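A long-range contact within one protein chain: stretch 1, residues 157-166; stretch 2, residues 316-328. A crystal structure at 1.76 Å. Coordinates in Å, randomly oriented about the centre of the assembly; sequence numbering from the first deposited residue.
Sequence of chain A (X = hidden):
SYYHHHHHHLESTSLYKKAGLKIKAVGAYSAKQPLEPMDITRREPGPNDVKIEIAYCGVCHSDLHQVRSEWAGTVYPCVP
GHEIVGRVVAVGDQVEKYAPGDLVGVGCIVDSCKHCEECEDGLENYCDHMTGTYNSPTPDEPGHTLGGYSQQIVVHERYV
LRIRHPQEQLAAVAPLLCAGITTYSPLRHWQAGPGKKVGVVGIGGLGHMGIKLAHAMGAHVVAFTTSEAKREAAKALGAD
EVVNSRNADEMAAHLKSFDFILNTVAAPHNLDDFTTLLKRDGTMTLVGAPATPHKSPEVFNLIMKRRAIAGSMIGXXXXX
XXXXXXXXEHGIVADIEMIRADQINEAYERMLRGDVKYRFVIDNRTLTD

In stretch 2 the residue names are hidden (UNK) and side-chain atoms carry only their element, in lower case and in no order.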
# COMPACT_ATOMS: atom_id res chain seq x y z
N GLU A 157 -23.29 24.37 8.06
CA GLU A 157 -22.87 24.75 6.71
C GLU A 157 -21.49 24.27 6.26
O GLU A 157 -21.24 24.19 5.06
CB GLU A 157 -22.95 26.27 6.51
CG GLU A 157 -21.90 27.08 7.25
CD GLU A 157 -21.74 28.48 6.66
OE1 GLU A 157 -21.13 29.34 7.32
OE2 GLU A 157 -22.22 28.72 5.53
N ARG A 158 -20.60 23.95 7.19
CA ARG A 158 -19.28 23.47 6.79
C ARG A 158 -19.38 22.15 6.04
O ARG A 158 -18.51 21.82 5.22
CB ARG A 158 -18.37 23.29 8.02
CG ARG A 158 -17.05 22.57 7.69
CD ARG A 158 -16.06 22.62 8.85
NE ARG A 158 -14.83 21.90 8.56
CZ ARG A 158 -13.71 22.01 9.27
NH1 ARG A 158 -13.67 22.82 10.32
NH2 ARG A 158 -12.63 21.31 8.94
N TYR A 159 -20.45 21.41 6.29
CA TYR A 159 -20.61 20.11 5.65
C TYR A 159 -21.66 20.06 4.56
O TYR A 159 -22.03 18.99 4.08
CB TYR A 159 -20.90 19.07 6.73
CG TYR A 159 -19.90 19.15 7.86
CD1 TYR A 159 -20.08 20.05 8.92
CD2 TYR A 159 -18.72 18.41 7.83
CE1 TYR A 159 -19.11 20.20 9.90
CE2 TYR A 159 -17.75 18.56 8.80
CZ TYR A 159 -17.94 19.46 9.84
OH TYR A 159 -16.96 19.62 10.79
N VAL A 160 -22.15 21.23 4.15
CA VAL A 160 -23.14 21.31 3.08
C VAL A 160 -22.41 21.74 1.82
O VAL A 160 -21.59 22.66 1.86
CB VAL A 160 -24.24 22.34 3.42
CG1 VAL A 160 -25.21 22.47 2.24
CG2 VAL A 160 -24.99 21.91 4.67
N LEU A 161 -22.70 21.07 0.71
CA LEU A 161 -22.06 21.35 -0.57
C LEU A 161 -22.98 22.13 -1.50
O LEU A 161 -24.19 22.01 -1.41
CB LEU A 161 -21.66 20.04 -1.27
CG LEU A 161 -20.63 19.11 -0.63
CD1 LEU A 161 -19.34 19.87 -0.38
CD2 LEU A 161 -21.17 18.53 0.67
N ARG A 162 -22.39 22.90 -2.41
CA ARG A 162 -23.17 23.68 -3.36
C ARG A 162 -23.23 22.94 -4.70
O ARG A 162 -22.20 22.53 -5.23
CB ARG A 162 -22.53 25.06 -3.58
CG ARG A 162 -23.31 26.00 -4.49
CD ARG A 162 -24.65 26.38 -3.86
NE ARG A 162 -25.39 27.35 -4.67
CZ ARG A 162 -25.05 28.63 -4.81
NH1 ARG A 162 -23.98 29.11 -4.20
NH2 ARG A 162 -25.79 29.43 -5.57
N ILE A 163 -24.44 22.77 -5.23
CA ILE A 163 -24.65 22.10 -6.51
C ILE A 163 -24.70 23.16 -7.61
O ILE A 163 -25.47 24.12 -7.51
CB ILE A 163 -25.96 21.30 -6.54
CG1 ILE A 163 -25.95 20.23 -5.44
CG2 ILE A 163 -26.18 20.68 -7.92
CD1 ILE A 163 -24.73 19.34 -5.45
N ARG A 164 -23.89 22.97 -8.64
CA ARG A 164 -23.83 23.91 -9.76
C ARG A 164 -24.45 23.36 -11.04
O ARG A 164 -24.55 24.06 -12.05
CB ARG A 164 -22.37 24.31 -10.02
CG ARG A 164 -21.71 25.09 -8.89
CD ARG A 164 -22.37 26.44 -8.67
NE ARG A 164 -21.69 27.22 -7.63
CZ ARG A 164 -22.02 28.46 -7.28
NH1 ARG A 164 -23.02 29.08 -7.88
NH2 ARG A 164 -21.34 29.08 -6.32
N HIS A 165 -24.86 22.09 -11.01
CA HIS A 165 -25.51 21.46 -12.15
C HIS A 165 -26.87 22.12 -12.34
O HIS A 165 -27.43 22.69 -11.41
CB HIS A 165 -25.76 19.98 -11.89
CG HIS A 165 -24.54 19.12 -11.89
ND1 HIS A 165 -24.29 18.18 -12.87
CD2 HIS A 165 -23.52 19.02 -11.01
CE1 HIS A 165 -23.18 17.53 -12.57
NE2 HIS A 165 -22.69 18.02 -11.45
N PRO A 166 -27.44 22.03 -13.56
CA PRO A 166 -28.76 22.63 -13.80
C PRO A 166 -29.75 21.87 -12.92
O PRO A 166 -29.58 20.67 -12.70
CB PRO A 166 -28.99 22.36 -15.28
CG PRO A 166 -27.61 22.37 -15.85
CD PRO A 166 -26.83 21.57 -14.82
N UNK A 316 -12.98 14.32 1.93
CA UNK A 316 -13.23 15.44 2.83
C UNK A 316 -14.21 16.39 2.17
O UNK A 316 -14.53 16.23 0.99
N UNK A 317 -14.67 17.40 2.90
CA UNK A 317 -15.62 18.33 2.31
C UNK A 317 -15.05 19.16 1.16
O UNK A 317 -15.66 19.25 0.09
c UNK A 317 -16.88 18.44 4.49
c UNK A 317 -16.24 19.27 3.37
c UNK A 317 -18.04 17.55 4.03
c UNK A 317 -17.31 20.15 2.73
N UNK A 318 -13.86 19.77 1.35
CA UNK A 318 -13.29 20.57 0.27
C UNK A 318 -13.20 19.81 -1.06
O UNK A 318 -13.53 20.35 -2.11
c UNK A 318 -11.91 20.94 0.81
c UNK A 318 -13.04 19.87 2.57
c UNK A 318 -12.17 21.07 2.27
N UNK A 319 -12.76 18.55 -1.01
CA UNK A 319 -12.64 17.78 -2.24
C UNK A 319 -14.00 17.39 -2.79
O UNK A 319 -14.16 17.26 -4.01
c UNK A 319 -11.59 15.72 -3.29
c UNK A 319 -11.81 16.52 -2.01
o UNK A 319 -10.71 13.82 -2.19
c UNK A 319 -10.56 14.62 -3.13
o UNK A 319 -9.61 14.56 -3.94
N UNK A 320 -14.98 17.19 -1.92
CA UNK A 320 -16.32 16.84 -2.37
C UNK A 320 -16.85 18.04 -3.16
O UNK A 320 -17.51 17.88 -4.18
c UNK A 320 -18.63 16.06 -1.68
o UNK A 320 -16.69 15.48 -0.39
c UNK A 320 -17.26 16.53 -1.18
N UNK A 321 -16.55 19.25 -2.69
CA UNK A 321 -17.00 20.45 -3.39
C UNK A 321 -16.27 20.57 -4.73
O UNK A 321 -16.88 20.93 -5.74
c UNK A 321 -17.29 22.97 -3.21
c UNK A 321 -18.81 22.91 -3.35
n UNK A 321 -19.29 22.74 -4.58
o UNK A 321 -19.53 22.99 -2.36
c UNK A 321 -16.72 21.71 -2.57
N UNK A 322 -14.98 20.26 -4.73
CA UNK A 322 -14.18 20.33 -5.95
C UNK A 322 -14.76 19.36 -6.97
O UNK A 322 -14.89 19.69 -8.16
c UNK A 322 -10.45 19.37 -6.57
c UNK A 322 -12.73 19.92 -5.65
o UNK A 322 -9.54 20.11 -6.14
o UNK A 322 -10.29 18.14 -6.77
c UNK A 322 -11.80 19.99 -6.85
N UNK A 323 -15.12 18.17 -6.50
CA UNK A 323 -15.69 17.16 -7.37
C UNK A 323 -16.99 17.64 -8.00
O UNK A 323 -17.21 17.48 -9.19
c UNK A 323 -15.96 15.88 -6.59
c UNK A 323 -16.63 14.80 -7.41
s UNK A 323 -17.42 13.56 -6.39
c UNK A 323 -18.64 14.58 -5.51
N UNK A 324 -17.87 18.22 -7.18
CA UNK A 324 -19.14 18.71 -7.68
C UNK A 324 -18.94 19.80 -8.74
O UNK A 324 -19.65 19.82 -9.75
c UNK A 324 -21.19 18.70 -4.39
c UNK A 324 -19.99 19.24 -6.52
c UNK A 324 -20.55 18.12 -5.64
c UNK A 324 -21.57 17.31 -6.43
N UNK A 325 -17.99 20.69 -8.51
CA UNK A 325 -17.71 21.77 -9.46
C UNK A 325 -17.19 21.17 -10.77
O UNK A 325 -17.62 21.56 -11.86
o UNK A 325 -16.31 24.04 -6.93
c UNK A 325 -17.16 23.47 -7.65
c UNK A 325 -16.67 22.74 -8.89
o UNK A 325 -18.38 23.48 -7.40
N UNK A 326 -16.26 20.23 -10.64
CA UNK A 326 -15.66 19.54 -11.78
C UNK A 326 -16.76 18.83 -12.58
O UNK A 326 -16.81 18.93 -13.81
c UNK A 326 -13.89 15.55 -13.53
c UNK A 326 -12.95 18.13 -13.08
c UNK A 326 -14.02 17.66 -12.33
c UNK A 326 -14.65 18.51 -11.26
c UNK A 326 -12.35 17.32 -14.05
c UNK A 326 -12.82 16.03 -14.27
c UNK A 326 -14.49 16.37 -12.56
N UNK A 327 -17.64 18.11 -11.89
CA UNK A 327 -18.71 17.40 -12.56
C UNK A 327 -19.70 18.36 -13.22
O UNK A 327 -20.23 18.08 -14.29
c UNK A 327 -19.45 16.49 -11.58
s UNK A 327 -18.47 15.05 -11.06
N UNK A 328 -19.94 19.51 -12.59
CA UNK A 328 -20.86 20.48 -13.17
C UNK A 328 -20.28 21.04 -14.46
O UNK A 328 -20.98 21.15 -15.48
c UNK A 328 -21.13 21.61 -12.18
O HOH W 1 -20.88 22.26 -7.65
O HOH W 2 -19.65 25.84 -6.24

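Position 316 has no side-chain atoms, which identifies Gly-316; it sits at the N-cap, right before the helix that begins at 317.

Position 317 carries four carbons, forked at the first, with one arm two carbons long, packed against Leu-161 and Tyr-159. That is Ile-317. Its CG2 lies 3.7 Å from Leu-161 CD1 and 3.2 Å from Arg-158 O, and its CG1 lies 3.8 Å from Tyr-159 CD2.

At 318, three carbons close a ring onto the backbone N: Pro-318, directed away from stretch 1. Position 319 has three carbons, the third bearing two oxygens, and reaches nothing across the contact; it is Glu-319.

Position 320 shows one carbon carrying an oxygen and a carbon, in touch with Leu-161, hence Thr-320. Its methyl CG2 approaches Leu-161 CG at 3.8 Å, while OG1 donates to Gly-316 O at 2.7 Å, one turn back.

Position 321 has three carbons, the third carrying one oxygen and one nitrogen, a terminal amide meeting the backbone of Arg-162: Gln-321. Arg-162 N donates to OE1 of Gln-321 (2.9 Å, 176°), and NE2 of Gln-321 donates to Arg-162 O (3.0 Å, 173°).

Position 322, three carbons ending in two oxygens, is Glu-322, out of reach. The unbranched sequence of two carbons, sulfur and carbon at 323 defines Met-323, without contact.

Four carbons forked at the second, against Leu-161 and Ile-163, mark 324 as Leu-324. Its CD1 packs 3.4 Å from Leu-161 CB and 3.8 Å from Ile-163 CD1.

At 325, two carbons, the second with two oxygens, near Arg-164, give Asp-325. Its OD1 accepts from Gln-321 NE2 (3.1 Å, 141°) and from two waters. Water 1 also donates to Arg-162 O (2.8 Å); water 2 accepts from Arg-164 NE (2.8 Å).

One carbon followed by a six-carbon ring makes 326 Phe-326, pointing away. Position 327, a carbon then a sulfur beside the His-165 ring, is Cys-327.

A single carbon at 328, touching Arg-164 and His-165, identifies Ala-328. Its CB is 3.7 Å from Arg-164 CB, and its CA stands over a face of the His-165 ring, 3.7 Å from the centroid and 18° off the normal, a CH-pi contact.

The contact joins an apolar seam to a polar clasp. Leu-161, pointing toward the helix, packs against Ile-317, Thr-320 and Leu-324, whose spacing of three or four residues places them on one helical face. Beside this seam, Gln-321 satisfies both backbone polar groups of Arg-162; the near-linear angles indicate well-aligned bonds. Asp-325 extends the polar side through water. Together, the stretches bury 625 Å².

Stretch 2, residues 316-328: GIPETQEMLDFCA
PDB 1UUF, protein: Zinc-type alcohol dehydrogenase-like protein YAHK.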